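Local atomic coordinates of Lic11098 (Leptospira interrogans serogroup Icterohaemorrhagiae serovar copenhageni, PDB entry 4U08), a protein that is of unknown function but belongs to a leucine-rich repeat subfamily of a human pathogen, is a possible virulence factor and binds calcium and zinc ions in the crystal. Residues 343-357 with 364-378. Sequence-based numbering, arbitrary orientation.
Sequences KLQTLNLKYNQLATL and LKNLKKLYLHNNPLP. With ZN (zinc ion), chain D.
Stacked coils of a leucine-rich repeat solenoid meet where the Asn375 side chain bridges the backbones of Leu349 and Leu354. Its amide forms part of the asparagine stack that runs through such repeats: ND2 donates to Leu349 O (2.8 Å) and, within its own segment, to Leu372 O, while OD1 accepts Leu354 N (3.0 Å) in its carbonyl plane, on a lone pair. With both ends of the amide bonded, its rotation is fixed. Asn352 ND2 reaches Leu349 O from the other face of that carbonyl, and Asn352 OD1 accepts from Leu331 N in the preceding coil. Strands 346-348 and 369-371 run parallel, Leu347 N donating a hydrogen bond to Lys369 O and Tyr371 N to Leu347 O. On the core face of the strands, Leu347 and Leu370 run alongside each other, both CG atoms anti to the backbone N (chi1 178° and 180°), and CD1 of Leu370 packs 3.8 Å from Leu347 CG. On the opposite face, Thr346 CG2 meets the Tyr371 ring edge-on at CE2 (3.8 Å), and the ring of Tyr395 meets that of Tyr371 with the planes nearly parallel. Asn374 OD1 sits over one face of the Tyr351 ring, 3.2 Å from CE1. His373 NE2 binds a zinc ion (2.2 Å); a water on that zinc hydrogen-bonds Tyr351 OH.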
loop_
_atom_site.group_PDB
_atom_site.type_symbol
_atom_site.label_atom_id
_atom_site.label_comp_id
_atom_site.label_asym_id
_atom_site.label_seq_id
_atom_site.Cartn_x
_atom_site.Cartn_y
_atom_site.Cartn_z
ATOM N N LYS A 343 -19.954 16.701 14.048
ATOM C CA LYS A 343 -19.452 15.343 14.230
ATOM C C LYS A 343 -18.032 15.295 14.777
ATOM O O LYS A 343 -17.507 14.211 15.014
ATOM C CB LYS A 343 -19.600 14.535 12.930
ATOM C CG LYS A 343 -21.073 14.226 12.616
ATOM C CD LYS A 343 -21.215 13.261 11.435
ATOM C CE LYS A 343 -22.651 13.131 10.989
ATOM N NZ LYS A 343 -22.812 12.103 9.921
ATOM N N LEU A 344 -17.404 16.482 15.035
ATOM C CA LEU A 344 -16.029 16.523 15.490
ATOM C C LEU A 344 -15.856 15.924 16.873
ATOM O O LEU A 344 -16.562 16.320 17.806
ATOM C CB LEU A 344 -15.472 17.973 15.404
ATOM C CG LEU A 344 -13.962 18.135 15.419
ATOM C CD1 LEU A 344 -13.353 17.618 14.104
ATOM C CD2 LEU A 344 -13.592 19.604 15.584
ATOM N N GLN A 345 -14.924 14.980 17.008
ATOM C CA GLN A 345 -14.649 14.309 18.290
ATOM C C GLN A 345 -13.295 14.649 18.868
ATOM O O GLN A 345 -13.110 14.620 20.088
ATOM C CB GLN A 345 -14.801 12.778 18.137
ATOM C CG GLN A 345 -16.253 12.367 17.883
ATOM C CD GLN A 345 -16.456 10.877 17.773
ATOM O OE1 GLN A 345 -17.156 10.404 16.889
ATOM N NE2 GLN A 345 -15.886 10.109 18.685
ATOM N N THR A 346 -12.324 14.909 18.002
ATOM C CA THR A 346 -10.967 15.234 18.415
ATOM C C THR A 346 -10.493 16.487 17.674
ATOM O O THR A 346 -10.576 16.545 16.450
ATOM C CB THR A 346 -10.003 14.051 18.184
ATOM O OG1 THR A 346 -10.573 12.882 18.760
ATOM C CG2 THR A 346 -8.646 14.275 18.840
ATOM N N LEU A 347 -9.959 17.460 18.431
ATOM C CA LEU A 347 -9.434 18.707 17.847
ATOM C C LEU A 347 -8.106 19.008 18.507
ATOM O O LEU A 347 -8.034 19.219 19.721
ATOM C CB LEU A 347 -10.435 19.863 18.004
ATOM C CG LEU A 347 -9.984 21.263 17.477
ATOM C CD1 LEU A 347 -9.544 21.202 15.996
ATOM C CD2 LEU A 347 -11.110 22.294 17.632
ATOM N N ASN A 348 -7.045 18.928 17.729
ATOM C CA ASN A 348 -5.702 19.129 18.263
ATOM C C ASN A 348 -5.189 20.496 17.798
ATOM O O ASN A 348 -4.910 20.697 16.628
ATOM C CB ASN A 348 -4.750 18.007 17.849
ATOM C CG ASN A 348 -3.361 18.100 18.441
ATOM O OD1 ASN A 348 -2.952 19.131 18.980
ATOM N ND2 ASN A 348 -2.567 17.036 18.316
ATOM N N LEU A 349 -5.045 21.405 18.752
ATOM C CA LEU A 349 -4.574 22.768 18.495
ATOM C C LEU A 349 -3.277 23.065 19.205
ATOM O O LEU A 349 -2.883 24.240 19.339
ATOM C CB LEU A 349 -5.678 23.758 18.921
ATOM C CG LEU A 349 -7.002 23.646 18.174
ATOM C CD1 LEU A 349 -8.070 24.491 18.851
ATOM C CD2 LEU A 349 -6.857 24.027 16.725
ATOM N N LYS A 350 -2.565 22.014 19.633
ATOM C CA LYS A 350 -1.301 22.201 20.330
ATOM C C LYS A 350 -0.290 23.008 19.521
ATOM O O LYS A 350 -0.232 22.868 18.307
ATOM C CB LYS A 350 -0.655 20.854 20.678
ATOM C CG LYS A 350 -1.319 20.135 21.820
ATOM C CD LYS A 350 -0.344 19.148 22.449
ATOM C CE LYS A 350 -0.464 17.762 21.888
ATOM N NZ LYS A 350 0.510 16.823 22.523
ATOM N N TYR A 351 0.547 23.797 20.210
ATOM C CA TYR A 351 1.630 24.563 19.545
ATOM C C TYR A 351 1.150 25.533 18.474
ATOM O O TYR A 351 1.619 25.464 17.348
ATOM C CB TYR A 351 2.674 23.616 18.914
ATOM C CG TYR A 351 3.479 22.791 19.885
ATOM C CD1 TYR A 351 4.517 23.361 20.619
ATOM C CD2 TYR A 351 3.281 21.423 19.990
ATOM C CE1 TYR A 351 5.322 22.591 21.450
ATOM C CE2 TYR A 351 4.049 20.648 20.855
ATOM C CZ TYR A 351 5.070 21.236 21.580
ATOM O OH TYR A 351 5.843 20.480 22.418
ATOM N N ASN A 352 0.165 26.355 18.782
ATOM C CA ASN A 352 -0.284 27.389 17.870
ATOM C C ASN A 352 -0.154 28.749 18.580
ATOM O O ASN A 352 0.429 28.806 19.644
ATOM C CB ASN A 352 -1.710 27.089 17.401
ATOM C CG ASN A 352 -1.689 26.079 16.286
ATOM O OD1 ASN A 352 -1.199 26.352 15.192
ATOM N ND2 ASN A 352 -2.119 24.867 16.562
ATOM N N GLN A 353 -0.728 29.814 18.039
ATOM C CA GLN A 353 -0.621 31.129 18.690
ATOM C C GLN A 353 -2.004 31.657 18.997
ATOM O O GLN A 353 -2.249 32.847 18.852
ATOM C CB GLN A 353 0.154 32.113 17.783
ATOM C CG GLN A 353 1.611 31.708 17.494
ATOM C CD GLN A 353 2.460 31.642 18.746
ATOM O OE1 GLN A 353 2.372 32.486 19.652
ATOM N NE2 GLN A 353 3.304 30.626 18.826
ATOM N N LEU A 354 -2.932 30.765 19.388
ATOM C CA LEU A 354 -4.311 31.146 19.683
ATOM C C LEU A 354 -4.371 31.933 20.992
ATOM O O LEU A 354 -4.004 31.425 22.038
ATOM C CB LEU A 354 -5.238 29.916 19.734
ATOM C CG LEU A 354 -5.334 29.096 18.415
ATOM C CD1 LEU A 354 -6.049 27.756 18.651
ATOM C CD2 LEU A 354 -6.077 29.888 17.323
ATOM N N ALA A 355 -4.766 33.191 20.918
ATOM C CA ALA A 355 -4.893 34.026 22.126
ATOM C C ALA A 355 -6.340 34.032 22.559
ATOM O O ALA A 355 -6.647 34.452 23.664
ATOM C CB ALA A 355 -4.445 35.448 21.823
ATOM N N THR A 356 -7.232 33.531 21.694
ATOM C CA THR A 356 -8.672 33.424 21.956
ATOM C C THR A 356 -9.288 32.242 21.170
ATOM O O THR A 356 -8.683 31.779 20.213
ATOM C CB THR A 356 -9.382 34.767 21.608
ATOM O OG1 THR A 356 -10.714 34.694 22.100
ATOM C CG2 THR A 356 -9.407 35.073 20.104
ATOM N N LEU A 357 -10.493 31.823 21.551
ATOM C CA LEU A 357 -11.284 30.800 20.856
ATOM C C LEU A 357 -12.663 31.373 20.566
ATOM O O LEU A 357 -13.198 32.087 21.417
ATOM C CB LEU A 357 -11.430 29.504 21.679
ATOM C CG LEU A 357 -10.138 28.701 21.909
ATOM C CD1 LEU A 357 -10.399 27.523 22.808
ATOM C CD2 LEU A 357 -9.527 28.230 20.596
ATOM N N LEU A 364 -19.852 22.542 19.862
ATOM C CA LEU A 364 -19.188 21.259 19.571
ATOM C C LEU A 364 -19.536 20.220 20.644
ATOM O O LEU A 364 -18.674 19.771 21.402
ATOM C CB LEU A 364 -17.647 21.460 19.403
ATOM C CG LEU A 364 -17.192 22.343 18.233
ATOM C CD1 LEU A 364 -15.674 22.319 18.096
ATOM C CD2 LEU A 364 -17.821 21.900 16.920
ATOM N N LYS A 365 -20.844 19.862 20.711
ATOM C CA LYS A 365 -21.444 18.961 21.712
ATOM C C LYS A 365 -20.861 17.541 21.699
ATOM O O LYS A 365 -20.807 16.877 22.739
ATOM C CB LYS A 365 -22.983 18.939 21.567
ATOM C CG LYS A 365 -23.656 20.313 21.710
ATOM C CD LYS A 365 -24.033 20.662 23.163
ATOM C CE LYS A 365 -24.802 21.957 23.253
ATOM N NZ LYS A 365 -25.299 22.199 24.629
ATOM N N ASN A 366 -20.368 17.104 20.543
ATOM C CA ASN A 366 -19.764 15.781 20.407
ATOM C C ASN A 366 -18.242 15.743 20.654
ATOM O O ASN A 366 -17.645 14.660 20.670
ATOM C CB ASN A 366 -20.126 15.185 19.040
ATOM C CG ASN A 366 -21.592 14.893 18.884
ATOM O OD1 ASN A 366 -22.173 15.039 17.798
ATOM N ND2 ASN A 366 -22.241 14.571 19.988
ATOM N N LEU A 367 -17.609 16.910 20.882
ATOM C CA LEU A 367 -16.165 16.949 21.108
ATOM C C LEU A 367 -15.787 16.200 22.376
ATOM O O LEU A 367 -16.404 16.393 23.419
ATOM C CB LEU A 367 -15.651 18.408 21.122
ATOM C CG LEU A 367 -14.179 18.627 20.782
ATOM C CD1 LEU A 367 -13.887 18.267 19.268
ATOM C CD2 LEU A 367 -13.801 20.095 21.030
ATOM N N LYS A 368 -14.837 15.268 22.257
ATOM C CA LYS A 368 -14.391 14.412 23.354
ATOM C C LYS A 368 -13.031 14.830 23.853
ATOM O O LYS A 368 -12.742 14.748 25.045
ATOM C CB LYS A 368 -14.384 12.922 22.927
ATOM C CG LYS A 368 -15.758 12.358 22.549
ATOM C CD LYS A 368 -15.606 10.976 21.878
ATOM C CE LYS A 368 -16.620 9.924 22.318
ATOM N NZ LYS A 368 -17.592 9.550 21.248
ATOM N N LYS A 369 -12.162 15.249 22.930
ATOM C CA LYS A 369 -10.809 15.652 23.273
ATOM C C LYS A 369 -10.417 16.960 22.575
ATOM O O LYS A 369 -10.561 17.105 21.355
ATOM C CB LYS A 369 -9.816 14.529 22.940
ATOM C CG LYS A 369 -9.828 13.358 23.917
ATOM C CD LYS A 369 -9.087 12.156 23.338
ATOM C CE LYS A 369 -9.084 10.960 24.262
ATOM N NZ LYS A 369 -8.039 11.073 25.315
ATOM N N LEU A 370 -9.903 17.905 23.371
ATOM C CA LEU A 370 -9.442 19.208 22.891
ATOM C C LEU A 370 -8.051 19.465 23.454
ATOM O O LEU A 370 -7.867 19.483 24.670
ATOM C CB LEU A 370 -10.459 20.306 23.250
ATOM C CG LEU A 370 -10.130 21.753 22.822
ATOM C CD1 LEU A 370 -9.947 21.872 21.277
ATOM C CD2 LEU A 370 -11.225 22.694 23.274
ATOM N N TYR A 371 -7.046 19.554 22.570
ATOM C CA TYR A 371 -5.656 19.721 22.974
ATOM C C TYR A 371 -5.249 21.187 22.752
ATOM O O TYR A 371 -5.288 21.661 21.610
ATOM C CB TYR A 371 -4.781 18.781 22.158
ATOM C CG TYR A 371 -5.140 17.326 22.331
ATOM C CD1 TYR A 371 -4.592 16.571 23.361
ATOM C CD2 TYR A 371 -5.971 16.683 21.421
ATOM C CE1 TYR A 371 -4.850 15.204 23.472
ATOM C CE2 TYR A 371 -6.252 15.322 21.532
ATOM C CZ TYR A 371 -5.702 14.595 22.569
ATOM O OH TYR A 371 -5.982 13.260 22.670
ATOM N N LEU A 372 -4.899 21.901 23.836
ATOM C CA LEU A 372 -4.607 23.342 23.746
ATOM C C LEU A 372 -3.234 23.749 24.249
ATOM O O LEU A 372 -2.910 24.942 24.201
ATOM C CB LEU A 372 -5.686 24.134 24.531
ATOM C CG LEU A 372 -7.152 23.995 24.078
ATOM C CD1 LEU A 372 -8.071 24.708 25.065
ATOM C CD2 LEU A 372 -7.354 24.564 22.675
ATOM N N HIS A 373 -2.429 22.786 24.744
ATOM C CA HIS A 373 -1.111 23.060 25.296
ATOM C C HIS A 373 -0.251 23.908 24.335
ATOM O O HIS A 373 -0.330 23.713 23.128
ATOM C CB HIS A 373 -0.415 21.739 25.670
ATOM C CG HIS A 373 0.813 21.907 26.505
ATOM N ND1 HIS A 373 0.753 22.434 27.779
ATOM C CD2 HIS A 373 2.091 21.556 26.240
ATOM C CE1 HIS A 373 1.999 22.446 28.227
ATOM N NE2 HIS A 373 2.840 21.933 27.335
ATOM N N ASN A 374 0.529 24.879 24.884
ATOM C CA ASN A 374 1.430 25.749 24.107
ATOM C C ASN A 374 0.672 26.676 23.146
ATOM O O ASN A 374 0.887 26.657 21.935
ATOM C CB ASN A 374 2.544 24.946 23.372
ATOM C CG ASN A 374 3.408 24.098 24.283
ATOM O OD1 ASN A 374 3.589 22.906 24.072
ATOM N ND2 ASN A 374 3.954 24.687 25.318
ATOM N N ASN A 375 -0.303 27.380 23.695
ATOM C CA ASN A 375 -1.088 28.455 23.086
ATOM C C ASN A 375 -1.174 29.545 24.154
ATOM O O ASN A 375 -1.428 29.209 25.302
ATOM C CB ASN A 375 -2.480 28.021 22.732
ATOM C CG ASN A 375 -2.554 27.338 21.416
ATOM O OD1 ASN A 375 -2.602 27.976 20.375
ATOM N ND2 ASN A 375 -2.591 26.028 21.448
ATOM N N PRO A 376 -1.054 30.832 23.791
ATOM C CA PRO A 376 -1.156 31.908 24.807
ATOM C C PRO A 376 -2.607 32.232 25.220
ATOM O O PRO A 376 -3.092 33.351 25.031
ATOM C CB PRO A 376 -0.483 33.095 24.104
ATOM C CG PRO A 376 -0.788 32.879 22.622
ATOM C CD PRO A 376 -0.780 31.377 22.437
ATOM N N LEU A 377 -3.330 31.213 25.676
ATOM C CA LEU A 377 -4.724 31.308 26.071
ATOM C C LEU A 377 -4.834 31.651 27.544
ATOM O O LEU A 377 -4.176 30.993 28.356
ATOM C CB LEU A 377 -5.461 29.992 25.762
ATOM C CG LEU A 377 -5.718 29.702 24.265
ATOM C CD1 LEU A 377 -6.075 28.236 24.042
ATOM C CD2 LEU A 377 -6.817 30.603 23.703
ATOM N N PRO A 378 -5.659 32.670 27.910
ATOM C CA PRO A 378 -5.824 33.009 29.339
ATOM C C PRO A 378 -6.527 31.869 30.078
ATOM O O PRO A 378 -7.439 31.250 29.513
ATOM C CB PRO A 378 -6.679 34.295 29.313
ATOM C CG PRO A 378 -6.709 34.743 27.896
ATOM C CD PRO A 378 -6.511 33.525 27.058
HETATM ZN ZN ZN D . 4.708 20.744 27.484
HETATM O O HOH W 1 -18.713 18.308 17.918
HETATM O O HOH W 2 5.846 20.816 25.676
#